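Local coordinates for protein short chain dehydrogenase (PDB 6UH2) that probably catalyses NAD-dependent oxidation or reduction at a hydroxyl-bearing carbon, as a short-chain dehydrogenase/reductase that binds NAD+, at residues 34-39 and 235-240. Numbering follows the deposited sequence.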
loop_
_atom_site.group_PDB
_atom_site.type_symbol
_atom_site.label_atom_id
_atom_site.label_comp_id
_atom_site.label_asym_id
_atom_site.label_seq_id
_atom_site.Cartn_x
_atom_site.Cartn_y
_atom_site.Cartn_z
ATOM N N SER B 34 -0.225 -19.386 5.203
ATOM C CA SER B 34 -0.555 -19.769 6.572
ATOM C C SER B 34 -0.509 -18.565 7.507
ATOM O O SER B 34 -1.342 -18.452 8.414
ATOM C CB SER B 34 0.376 -20.878 7.061
ATOM O OG SER B 34 1.727 -20.480 6.981
ATOM N N GLU B 35 0.440 -17.652 7.300
ATOM C CA GLU B 35 0.459 -16.432 8.099
ATOM C C GLU B 35 -0.807 -15.616 7.862
ATOM O O GLU B 35 -1.396 -15.073 8.806
ATOM C CB GLU B 35 1.710 -15.609 7.776
ATOM C CG GLU B 35 1.771 -14.260 8.477
ATOM C CD GLU B 35 2.102 -14.373 9.965
ATOM O OE1 GLU B 35 2.534 -15.452 10.415
ATOM O OE2 GLU B 35 1.918 -13.376 10.682
ATOM N N LEU B 36 -1.256 -15.541 6.610
ATOM C CA LEU B 36 -2.475 -14.791 6.325
ATOM C C LEU B 36 -3.688 -15.460 6.958
ATOM O O LEU B 36 -4.566 -14.772 7.482
ATOM C CB LEU B 36 -2.677 -14.635 4.814
ATOM C CG LEU B 36 -1.600 -13.855 4.036
ATOM C CD1 LEU B 36 -2.052 -13.576 2.596
ATOM C CD2 LEU B 36 -1.253 -12.550 4.752
ATOM N N VAL B 37 -3.764 -16.793 6.903
ATOM C CA VAL B 37 -4.875 -17.496 7.551
ATOM C C VAL B 37 -4.899 -17.186 9.040
ATOM O O VAL B 37 -5.930 -16.789 9.593
ATOM C CB VAL B 37 -4.781 -19.012 7.302
ATOM C CG1 VAL B 37 -5.757 -19.758 8.227
ATOM C CG2 VAL B 37 -5.067 -19.344 5.827
ATOM N N GLU B 38 -3.756 -17.368 9.710
ATOM C CA GLU B 38 -3.677 -17.100 11.138
ATOM C C GLU B 38 -4.087 -15.666 11.462
ATOM O O GLU B 38 -4.817 -15.430 12.430
ATOM C CB GLU B 38 -2.254 -17.374 11.623
ATOM C CG GLU B 38 -2.123 -17.651 13.105
ATOM C CD GLU B 38 -0.695 -17.979 13.493
ATOM O OE1 GLU B 38 0.034 -17.057 13.917
ATOM O OE2 GLU B 38 -0.298 -19.156 13.346
ATOM N N SER B 39 -3.634 -14.695 10.655
ATOM C CA SER B 39 -3.936 -13.291 10.934
ATOM C C SER B 39 -5.422 -12.989 10.767
ATOM O O SER B 39 -6.027 -12.313 11.611
ATOM C CB SER B 39 -3.102 -12.391 10.025
ATOM O OG SER B 39 -1.734 -12.525 10.338
ATOM N N GLY B 235 0.065 -6.267 7.146
ATOM C CA GLY B 235 -0.469 -4.912 7.159
ATOM C C GLY B 235 -1.027 -4.496 5.811
ATOM O O GLY B 235 -2.161 -4.020 5.717
ATOM N N GLY B 236 -0.245 -4.699 4.746
ATOM C CA GLY B 236 -0.715 -4.354 3.411
ATOM C C GLY B 236 -1.870 -5.227 2.940
ATOM O O GLY B 236 -2.782 -4.748 2.255
ATOM N N VAL B 237 -1.842 -6.519 3.285
ATOM C CA VAL B 237 -2.989 -7.389 2.999
ATOM C C VAL B 237 -4.248 -6.836 3.661
ATOM O O VAL B 237 -5.297 -6.700 3.020
ATOM C CB VAL B 237 -2.699 -8.834 3.449
ATOM C CG1 VAL B 237 -3.980 -9.691 3.394
ATOM C CG2 VAL B 237 -1.590 -9.466 2.576
ATOM N N PHE B 238 -4.159 -6.501 4.955
ATOM C CA PHE B 238 -5.310 -5.933 5.655
ATOM C C PHE B 238 -5.707 -4.589 5.055
ATOM O O PHE B 238 -6.900 -4.306 4.872
ATOM C CB PHE B 238 -5.003 -5.770 7.151
ATOM C CG PHE B 238 -5.164 -7.041 7.967
ATOM C CD1 PHE B 238 -5.420 -8.264 7.354
ATOM C CD2 PHE B 238 -5.071 -7.000 9.351
ATOM C CE1 PHE B 238 -5.568 -9.423 8.112
ATOM C CE2 PHE B 238 -5.232 -8.159 10.123
ATOM C CZ PHE B 238 -5.475 -9.372 9.494
ATOM N N PHE B 239 -4.723 -3.743 4.748
ATOM C CA PHE B 239 -5.025 -2.452 4.135
ATOM C C PHE B 239 -5.848 -2.622 2.862
ATOM O O PHE B 239 -6.900 -1.987 2.694
ATOM C CB PHE B 239 -3.727 -1.700 3.839
ATOM C CG PHE B 239 -3.928 -0.430 3.057
ATOM C CD1 PHE B 239 -4.638 0.624 3.603
ATOM C CD2 PHE B 239 -3.406 -0.298 1.770
ATOM C CE1 PHE B 239 -4.826 1.807 2.887
ATOM C CE2 PHE B 239 -3.584 0.883 1.049
ATOM C CZ PHE B 239 -4.296 1.933 1.610
ATOM N N LEU B 240 -5.392 -3.484 1.953
ATOM C CA LEU B 240 -6.031 -3.600 0.644
ATOM C C LEU B 240 -7.318 -4.422 0.670
ATOM O O LEU B 240 -8.025 -4.480 -0.343
ATOM C CB LEU B 240 -5.060 -4.214 -0.375
ATOM C CG LEU B 240 -3.822 -3.365 -0.728
ATOM C CD1 LEU B 240 -2.823 -4.136 -1.606
ATOM C CD2 LEU B 240 -4.273 -2.099 -1.455
#
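The ring of Phe238 meets Ser39 with its far edge: CZ lies 3.7 Å from the backbone O of Ser39 and 3.9 Å from Ser39 CB, and that carbonyl sits close to the ring plane. Other aromatic rings gather round Phe238, Phe14 edge-to-face, Phe18 and Tyr40 inclined to it. A long, flat side chain suits this place, because its CB does not head for helix 31-42 and only the ring's outer end spans the gap. Ser39 is small enough to let that edge come close to the backbone. With OG anti to its carbonyl carbon (chi1 -66°), the hydroxyl turns back and donates to Glu35 O at 3.0 Å. Ser39 N reaches the same oxygen from the opposite face. One turn back, Leu36 and Val237 cross at an angle, the forked end of Leu36 resting on Val237 CG2 (CD2 at 3.8 Å). Leucine's length makes up for a CB not aimed at the other helix; Val237 already points across, so a short chain is enough. Phe148 also packs on Leu36, while Leu146 and Ile201 lie against Val237, tying this pair to the central sheet. Leu36 also packs against the glycine-rich turn, which fits a GxGxxG pattern, and lies about 4 Å (nearest side-chain atoms) from Cys97, which binds NAD+. Two neighbouring helices thus share one face of the parallel sheet in the Rossmann fold of short-chain dehydrogenases, the first following the dinucleotide-binding turn.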